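Local coordinates for protein peroxinectin A (Dictyostelium discoideum, PDB 6ERC) that uses hydrogen peroxide to oxidise phenolic donors, and also iodide and thiocyanate, as a secreted heme peroxidase of the animal type, at residues Glu66-Met71 with Asn351-Ile356; Leu271-Gly276 with Gln505-Arg510; Ser306-Phe311 with Tyr359-Leu364. All coordinates share one frame; numbering follows the deposited sequence.

Contact 1 of 3, residues Glu66-Met71 with Asn351-Ile356; sequences EHLTDM and NEEENI. With CA (calcium ion), chain G.
Asn351 meets Asp70 twice, and the backbone bond is the better of the two. Asn351 O accepts from Asp70 N at 3.0 Å, while Asn351 ND2 lies 2.6 Å from Asp70 OD2 in a bond that is weak, since the angle at the hydrogen is only 116°. The amide and carboxylate planes are turned 77° against each other. Asn351 O also receives a CA-H...O contact from Thr69. Glu352 sends its side chain to the start of the other segment: CG lies anti to the backbone N (chi1 -166°), and beyond it OE2 accepts from His67 ND1 at 3.0 Å, met nearly along its own C-O axis but tilted somewhat from the imidazole plane. Next, Glu353 N donates to Leu68 O at 2.8 Å. The Glu353 side chain runs beside that of Leu68 in the same direction, with OE2 3.5 Å from Leu68 CB; its OE1 is bonded to Asn73, in helix 70-80. At Asn355 the side chain comes near Glu66, but each has its polar partner outside the pair: Asn355 OD1 accepts from Lys65 N, and Glu66 OE2 is bonded to His444. The carbonyl O of Asn355 binds calcium at 2.4 Å. The backbone bonds flanking Thr69 and Glu352, an antiparallel, non-hydrogen-bonded pair with CA atoms 4.3 Å apart, define a single isolated beta bridge that joins Thr69, the N-cap residue of helix 70-80, to the loop whose Asn355 binds calcium in this animal-type heme peroxidase.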
# COMPACT_ATOMS: atom_id res chain seq x y z
N GLU A 66 5.96 13.59 -13.70
CA GLU A 66 4.57 14.01 -13.74
C GLU A 66 4.26 15.12 -12.74
O GLU A 66 3.13 15.62 -12.72
CB GLU A 66 3.66 12.80 -13.48
CG GLU A 66 3.66 11.75 -14.59
CD GLU A 66 4.96 10.97 -14.67
OE1 GLU A 66 5.66 10.85 -13.63
OE2 GLU A 66 5.29 10.48 -15.77
N HIS A 67 5.23 15.50 -11.91
CA HIS A 67 5.07 16.59 -10.95
C HIS A 67 4.03 16.24 -9.89
O HIS A 67 3.13 17.02 -9.57
CB HIS A 67 4.70 17.90 -11.66
CG HIS A 67 5.66 18.29 -12.74
ND1 HIS A 67 6.92 18.77 -12.47
CD2 HIS A 67 5.55 18.26 -14.09
CE1 HIS A 67 7.55 19.02 -13.60
NE2 HIS A 67 6.73 18.73 -14.60
N LEU A 68 4.17 15.04 -9.33
CA LEU A 68 3.28 14.57 -8.28
C LEU A 68 3.86 14.89 -6.91
O LEU A 68 5.05 15.18 -6.76
CB LEU A 68 3.04 13.07 -8.42
CG LEU A 68 1.93 12.64 -9.38
CD1 LEU A 68 1.88 13.53 -10.62
CD2 LEU A 68 2.13 11.19 -9.79
N THR A 69 3.00 14.84 -5.90
CA THR A 69 3.35 15.26 -4.55
C THR A 69 3.58 14.05 -3.65
O THR A 69 3.16 12.93 -3.95
CB THR A 69 2.25 16.14 -3.96
OG1 THR A 69 1.03 15.39 -3.89
CG2 THR A 69 2.02 17.37 -4.82
N ASP A 70 4.25 14.30 -2.53
CA ASP A 70 4.40 13.26 -1.51
C ASP A 70 3.04 12.77 -1.03
O ASP A 70 2.89 11.59 -0.71
CB ASP A 70 5.22 13.79 -0.33
CG ASP A 70 6.66 14.08 -0.71
OD1 ASP A 70 7.23 13.35 -1.55
OD2 ASP A 70 7.23 15.05 -0.15
N MET A 71 2.05 13.67 -0.97
CA MET A 71 0.71 13.27 -0.55
C MET A 71 0.13 12.21 -1.48
O MET A 71 -0.68 11.38 -1.04
CB MET A 71 -0.20 14.49 -0.50
CG MET A 71 -1.64 14.20 -0.09
SD MET A 71 -1.77 13.46 1.56
CE MET A 71 -1.62 14.91 2.59
N ASN A 351 5.40 19.44 -1.49
CA ASN A 351 6.68 18.85 -1.86
C ASN A 351 6.51 17.82 -2.97
O ASN A 351 5.65 16.93 -2.88
CB ASN A 351 7.33 18.21 -0.63
CG ASN A 351 8.75 17.75 -0.90
OD1 ASN A 351 9.44 18.30 -1.76
ND2 ASN A 351 9.19 16.74 -0.16
N GLU A 352 7.33 17.93 -4.01
CA GLU A 352 7.26 17.01 -5.14
C GLU A 352 7.94 15.69 -4.79
O GLU A 352 8.99 15.67 -4.15
CB GLU A 352 7.92 17.63 -6.37
CG GLU A 352 7.60 16.90 -7.67
CD GLU A 352 8.41 17.42 -8.85
OE1 GLU A 352 9.63 17.13 -8.92
OE2 GLU A 352 7.83 18.13 -9.70
N GLU A 353 7.33 14.59 -5.22
CA GLU A 353 7.84 13.27 -4.90
C GLU A 353 8.91 12.85 -5.90
O GLU A 353 9.34 13.62 -6.76
CB GLU A 353 6.70 12.25 -4.85
CG GLU A 353 6.13 11.87 -6.21
CD GLU A 353 5.18 10.70 -6.13
OE1 GLU A 353 4.91 10.23 -5.01
OE2 GLU A 353 4.71 10.24 -7.19
N GLU A 354 9.35 11.60 -5.79
CA GLU A 354 10.38 11.03 -6.64
C GLU A 354 9.74 10.36 -7.86
O GLU A 354 8.55 10.05 -7.88
CB GLU A 354 11.20 10.02 -5.84
CG GLU A 354 12.60 9.76 -6.35
CD GLU A 354 13.44 11.02 -6.44
OE1 GLU A 354 13.67 11.65 -5.39
OE2 GLU A 354 13.86 11.37 -7.57
N ASN A 355 10.56 10.15 -8.90
CA ASN A 355 10.06 9.56 -10.13
C ASN A 355 9.90 8.05 -9.98
O ASN A 355 10.61 7.40 -9.21
CB ASN A 355 11.01 9.86 -11.29
CG ASN A 355 10.35 9.70 -12.64
OD1 ASN A 355 9.29 10.26 -12.90
ND2 ASN A 355 10.98 8.92 -13.51
N ILE A 356 8.96 7.50 -10.74
CA ILE A 356 8.72 6.06 -10.75
C ILE A 356 9.61 5.46 -11.83
O ILE A 356 9.35 5.60 -13.02
CB ILE A 356 7.25 5.72 -10.99
CG1 ILE A 356 6.41 6.20 -9.81
CG2 ILE A 356 7.07 4.22 -11.17
CD1 ILE A 356 4.95 6.43 -10.14
CA CA G . 12.49 6.26 -8.20
O HOH W 1 13.71 7.04 -6.31
O HOH W 2 13.63 8.11 -9.09

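Contact 2 of 3, residues Leu271-Gly276 with Gln505-Arg510; sequences LPTTLG and QPNVFR
Thr273 and Arg510 reach toward each other tip to tip, where the last turn of helix 247-275 meets the C-terminal tail, here folded into a type I beta turn from Asn507 to Arg510 that includes an Asx turn. The methyl CG2 of Thr273 sits over one face of the guanidinium, 3.9 Å from Arg510 NH1 and displaced toward the rim of the group. The arginine chain is extended from CG to NE, and NH1 comes equally near the helix backbone, 3.8 Å from Thr273 CA. A water joins the polar sides of the same two residues: it accepts from Arg510 NE at 2.7 Å, in the guanidinium plane, and donates to Thr273 OG1 at 3.2 Å. That hydroxyl is also hydrogen-bonded to the carbonyl of Glu269, one helical turn back. It further lies near the edge of the Phe509 ring, with Phe509 CB 4.3 Å from OG1. Across the contact there is packing and one water bridge, with 166 Å² buried in all.

In the next shell, Phe509 lies against Ile265, Glu269 and Tyr270 of the same long helix and against Met71 of helix 70-80, which also carries Phe72, packed on Thr273. The tail is shaped from within by the turn bond from Arg510 N to Asn507 O and by Asn507, whose CG stands anti to the backbone N (chi1 -176°). From there Asn507 OD1 accepts from Phe509 N at 3.3 Å, the donor standing well above the carbonyl plane, with a C=O...N angle of 113°.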
# COMPACT_ATOMS: atom_id res chain seq x y z
N LEU A 271 -6.83 7.46 -8.97
CA LEU A 271 -6.65 6.63 -10.16
C LEU A 271 -6.59 7.49 -11.42
O LEU A 271 -5.75 7.23 -12.29
CB LEU A 271 -7.77 5.60 -10.26
CG LEU A 271 -7.79 4.55 -9.14
CD1 LEU A 271 -9.00 3.64 -9.28
CD2 LEU A 271 -6.50 3.73 -9.13
N PRO A 272 -7.44 8.50 -11.58
CA PRO A 272 -7.27 9.40 -12.73
C PRO A 272 -5.88 10.02 -12.80
O PRO A 272 -5.40 10.31 -13.90
CB PRO A 272 -8.36 10.46 -12.51
CG PRO A 272 -9.41 9.73 -11.77
CD PRO A 272 -8.69 8.80 -10.85
N THR A 273 -5.23 10.24 -11.66
CA THR A 273 -3.85 10.72 -11.67
C THR A 273 -2.88 9.61 -12.07
O THR A 273 -1.96 9.85 -12.86
CB THR A 273 -3.48 11.28 -10.29
OG1 THR A 273 -4.32 12.40 -9.99
CG2 THR A 273 -2.02 11.73 -10.26
N THR A 274 -3.08 8.40 -11.55
CA THR A 274 -2.17 7.30 -11.83
C THR A 274 -2.29 6.84 -13.28
O THR A 274 -1.28 6.64 -13.97
CB THR A 274 -2.44 6.14 -10.88
OG1 THR A 274 -2.36 6.59 -9.53
CG2 THR A 274 -1.43 5.02 -11.10
N LEU A 275 -3.52 6.67 -13.76
CA LEU A 275 -3.78 6.10 -15.07
C LEU A 275 -4.21 7.14 -16.10
O LEU A 275 -4.52 6.77 -17.23
CB LEU A 275 -4.86 5.02 -14.96
CG LEU A 275 -4.65 3.96 -13.88
CD1 LEU A 275 -5.84 3.01 -13.84
CD2 LEU A 275 -3.36 3.18 -14.11
N GLY A 276 -4.24 8.42 -15.73
CA GLY A 276 -4.68 9.47 -16.63
C GLY A 276 -6.18 9.66 -16.66
O GLY A 276 -6.65 10.79 -16.86
N GLN A 505 -4.22 23.40 -2.47
CA GLN A 505 -4.67 23.30 -3.85
C GLN A 505 -5.83 22.32 -3.96
O GLN A 505 -6.00 21.44 -3.11
CB GLN A 505 -3.51 22.86 -4.75
CG GLN A 505 -3.01 21.44 -4.53
CD GLN A 505 -1.81 21.36 -3.61
OE1 GLN A 505 -1.64 22.18 -2.71
NE2 GLN A 505 -0.96 20.37 -3.84
N PRO A 506 -6.66 22.45 -5.00
CA PRO A 506 -7.80 21.53 -5.14
C PRO A 506 -7.39 20.08 -5.31
O PRO A 506 -8.01 19.19 -4.72
CB PRO A 506 -8.54 22.07 -6.37
CG PRO A 506 -7.55 22.91 -7.09
CD PRO A 506 -6.66 23.49 -6.04
N ASN A 507 -6.36 19.81 -6.11
CA ASN A 507 -5.84 18.46 -6.31
C ASN A 507 -4.51 18.36 -5.58
O ASN A 507 -3.47 18.75 -6.12
CB ASN A 507 -5.69 18.14 -7.79
CG ASN A 507 -5.25 16.71 -8.04
OD1 ASN A 507 -5.31 15.87 -7.14
ND2 ASN A 507 -4.81 16.43 -9.25
N VAL A 508 -4.54 17.82 -4.36
CA VAL A 508 -3.33 17.72 -3.55
C VAL A 508 -2.39 16.62 -4.01
O VAL A 508 -1.37 16.38 -3.36
CB VAL A 508 -3.68 17.50 -2.06
CG1 VAL A 508 -4.45 18.69 -1.52
CG2 VAL A 508 -4.46 16.21 -1.87
N PHE A 509 -2.70 15.95 -5.12
CA PHE A 509 -1.82 14.95 -5.69
C PHE A 509 -0.90 15.50 -6.77
O PHE A 509 0.03 14.80 -7.18
CB PHE A 509 -2.63 13.79 -6.28
CG PHE A 509 -3.43 13.00 -5.26
CD1 PHE A 509 -3.07 12.97 -3.92
CD2 PHE A 509 -4.55 12.29 -5.66
CE1 PHE A 509 -3.81 12.24 -3.01
CE2 PHE A 509 -5.29 11.56 -4.75
CZ PHE A 509 -4.92 11.53 -3.42
N ARG A 510 -1.13 16.72 -7.24
CA ARG A 510 -0.38 17.28 -8.36
C ARG A 510 0.32 18.57 -7.97
O ARG A 510 -0.04 19.24 -7.00
CB ARG A 510 -1.30 17.55 -9.56
CG ARG A 510 -1.77 16.29 -10.27
CD ARG A 510 -2.51 16.63 -11.56
NE ARG A 510 -2.88 15.43 -12.30
CZ ARG A 510 -2.02 14.72 -13.04
NH1 ARG A 510 -2.44 13.64 -13.69
NH2 ARG A 510 -0.75 15.09 -13.13
O HOH W 3 -5.35 14.47 -12.20

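Contact 3 of 3, residues Ser306-Phe311 with Tyr359-Leu364; sequences SEVGPF and YMISDL. With CA (calcium ion), chain G; HEM (protoporphyrin IX containing Fe), chain F.
Ile361 and Val308 cross at about a right angle, and the tip of the isoleucine does the touching. CG1 is placed between the backbone N and the carbonyl carbon (chi1 54°), and CD1 beyond it comes 3.9 Å from Val308 CG1 and 3.3 Å from the carbonyl O atoms of both Val308 and Gly309. The other branch, CG2, approaches Pro310 CD, again crosswise. Leu364 also meets Val308 at about a right angle, CD1 lying 3.8 Å from Val308 CB. Val308 and Leu364 each turn their remaining branch to the heme: Val308 CG2 is 3.7 Å from CAB, and Leu364 CD2 lies against the methyl CMB. An alanine in place of Ile361 would probably leave a gap beside Val308 and Pro310, where CD1 and CG2 now pack, and leave the valine less firmly backed against the heme. A water accepts from Ile361 N and lies 2.7 Å from Val308 O, bridging the two backbones.

At the other end the partners are oxygens. Ser306 OG, anti to the backbone N, comes within 3.0 Å of Tyr359 O because both bind calcium; Ser306 O is a third ligand, and Asn355, Asp357 and two waters complete the site. The chemistry is thus divided: calcium holds the two segments together through oxygen atoms at one end, while apolar branches at the other line part of the heme pocket.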
# COMPACT_ATOMS: atom_id res chain seq x y z
N SER A 306 9.57 3.34 -5.47
CA SER A 306 10.39 4.17 -6.33
C SER A 306 10.08 5.66 -6.14
O SER A 306 10.98 6.50 -6.26
CB SER A 306 10.17 3.78 -7.79
OG SER A 306 11.07 4.46 -8.65
N GLU A 307 8.82 5.99 -5.86
CA GLU A 307 8.38 7.39 -5.84
C GLU A 307 8.53 8.06 -4.48
O GLU A 307 8.36 9.28 -4.40
CB GLU A 307 6.92 7.48 -6.31
CG GLU A 307 5.88 7.21 -5.23
CD GLU A 307 4.48 6.99 -5.78
OE1 GLU A 307 4.12 7.62 -6.80
OE2 GLU A 307 3.73 6.18 -5.20
N VAL A 308 8.86 7.32 -3.43
CA VAL A 308 9.07 7.91 -2.12
C VAL A 308 10.33 8.76 -2.15
O VAL A 308 11.42 8.27 -2.46
CB VAL A 308 9.17 6.82 -1.04
CG1 VAL A 308 9.61 7.41 0.30
CG2 VAL A 308 7.84 6.10 -0.90
N GLY A 309 10.20 10.04 -1.83
CA GLY A 309 11.34 10.92 -1.70
C GLY A 309 12.06 10.70 -0.39
O GLY A 309 11.57 10.04 0.54
N PRO A 310 13.28 11.25 -0.30
CA PRO A 310 14.10 11.00 0.89
C PRO A 310 13.73 11.84 2.11
O PRO A 310 14.08 11.44 3.23
CB PRO A 310 15.51 11.33 0.41
CG PRO A 310 15.32 12.35 -0.64
CD PRO A 310 14.00 12.04 -1.31
N PHE A 311 13.06 12.97 1.94
CA PHE A 311 12.80 13.88 3.04
C PHE A 311 11.31 14.14 3.21
O PHE A 311 10.55 14.17 2.24
CB PHE A 311 13.53 15.21 2.84
CG PHE A 311 15.01 15.11 3.00
CD1 PHE A 311 15.58 15.08 4.26
CD2 PHE A 311 15.84 15.04 1.90
CE1 PHE A 311 16.95 14.98 4.42
CE2 PHE A 311 17.21 14.95 2.04
CZ PHE A 311 17.77 14.92 3.31
N TYR A 359 15.02 3.35 -9.86
CA TYR A 359 15.81 3.85 -8.74
C TYR A 359 14.99 3.98 -7.47
O TYR A 359 13.86 4.46 -7.49
CB TYR A 359 16.42 5.19 -9.11
CG TYR A 359 17.11 5.12 -10.43
CD1 TYR A 359 18.35 4.51 -10.54
CD2 TYR A 359 16.51 5.62 -11.57
CE1 TYR A 359 18.99 4.42 -11.75
CE2 TYR A 359 17.14 5.53 -12.79
CZ TYR A 359 18.38 4.93 -12.87
OH TYR A 359 19.01 4.85 -14.09
N MET A 360 15.59 3.56 -6.36
CA MET A 360 14.99 3.65 -5.04
C MET A 360 15.95 4.39 -4.12
O MET A 360 17.15 4.10 -4.12
CB MET A 360 14.69 2.25 -4.50
CG MET A 360 14.03 2.23 -3.14
SD MET A 360 13.54 0.56 -2.66
CE MET A 360 12.39 0.15 -3.97
N ILE A 361 15.42 5.34 -3.36
CA ILE A 361 16.26 6.10 -2.45
C ILE A 361 16.94 5.16 -1.47
O ILE A 361 16.47 4.05 -1.20
CB ILE A 361 15.44 7.17 -1.71
CG1 ILE A 361 14.23 6.53 -1.00
CG2 ILE A 361 14.98 8.25 -2.68
CD1 ILE A 361 13.50 7.47 -0.07
N SER A 362 18.08 5.61 -0.93
CA SER A 362 18.85 4.79 -0.01
C SER A 362 18.23 4.71 1.38
O SER A 362 18.58 3.82 2.15
CB SER A 362 20.28 5.31 0.09
OG SER A 362 20.96 5.13 -1.14
N ASP A 363 17.32 5.63 1.71
CA ASP A 363 16.59 5.52 2.97
C ASP A 363 15.80 4.22 3.03
O ASP A 363 15.65 3.63 4.10
CB ASP A 363 15.65 6.71 3.15
CG ASP A 363 16.40 8.03 3.19
OD1 ASP A 363 16.93 8.44 2.14
OD2 ASP A 363 16.45 8.66 4.27
N LEU A 364 15.30 3.76 1.88
CA LEU A 364 14.57 2.50 1.79
C LEU A 364 15.47 1.34 1.39
O LEU A 364 15.31 0.22 1.90
CB LEU A 364 13.43 2.63 0.78
CG LEU A 364 12.35 3.67 1.08
CD1 LEU A 364 11.63 4.06 -0.20
CD2 LEU A 364 11.36 3.14 2.10
CA CA G . 12.49 6.26 -8.20
CHA HEM F . 4.69 -3.55 0.95
CHB HEM F . 7.26 -0.19 3.29
CHC HEM F . 5.32 3.25 0.45
CHD HEM F . 2.94 -0.16 -2.04
C1A HEM F . 5.60 -2.94 1.79
C2A HEM F . 6.51 -3.62 2.68
C3A HEM F . 7.23 -2.70 3.33
C4A HEM F . 6.78 -1.40 2.87
CMA HEM F . 8.32 -2.94 4.38
CAA HEM F . 6.62 -5.15 2.81
CBA HEM F . 7.97 -5.54 2.25
CGA HEM F . 7.95 -6.99 1.81
O1A HEM F . 7.17 -7.33 0.88
O2A HEM F . 8.71 -7.80 2.39
C1B HEM F . 6.94 1.03 2.74
C2B HEM F . 7.44 2.30 3.18
C3B HEM F . 6.90 3.26 2.41
C4B HEM F . 6.05 2.61 1.44
CMB HEM F . 8.42 2.44 4.37
CAB HEM F . 7.11 4.79 2.45
CBB HEM F . 7.96 5.39 3.28
C1C HEM F . 4.51 2.63 -0.48
C2C HEM F . 3.75 3.29 -1.54
C3C HEM F . 3.09 2.34 -2.23
C4C HEM F . 3.42 1.06 -1.62
CMC HEM F . 3.79 4.82 -1.73
CAC HEM F . 2.13 2.40 -3.44
CBC HEM F . 1.74 3.50 -4.08
C1D HEM F . 3.17 -1.36 -1.42
C2D HEM F . 2.55 -2.62 -1.76
C3D HEM F . 3.04 -3.55 -0.93
C4D HEM F . 3.98 -2.92 -0.04
CMD HEM F . 1.52 -2.82 -2.89
CAD HEM F . 2.69 -5.05 -0.88
CBD HEM F . 1.37 -5.12 -0.11
CGD HEM F . 1.29 -6.38 0.72
O1D HEM F . 1.81 -6.37 1.87
O2D HEM F . 0.70 -7.39 0.26
NA HEM F . 5.79 -1.59 1.93
NB HEM F . 6.09 1.25 1.67
NC HEM F . 4.28 1.28 -0.57
ND HEM F . 4.03 -1.58 -0.36
FE HEM F . 5.01 -0.18 0.67
O HOH W 4 12.43 6.20 -3.93
O HOH W 1 13.71 7.04 -6.31
O HOH W 2 13.63 8.11 -9.09

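Overall arrangement
Contacts 1 and 3 have centres 11 Å apart and share the calcium ion with two of its waters: Asn355 supplies one ligand from contact 1, while Ser306, through O and OG, and Tyr359 O supply three from contact 3. They also join directly, Glu354 N lying 2.9 Å from Glu307 O, probably hydrogen-bonded. Beside this, Glu353 OE2 and Glu307 OE1 form a close pair of like charges, 2.7 Å apart. Contact 2 adjoins contact 1 through Thr69, whose OG1 is 2.6 Å from Val508 O, but comes no nearer than about 7 Å to contact 3. Contact 3 touches the heme, with the Val308 side chain about 11 Å from that of His81, the predicted proton acceptor; the Phe509 side chain of contact 2 stays about 10 Å from the heme.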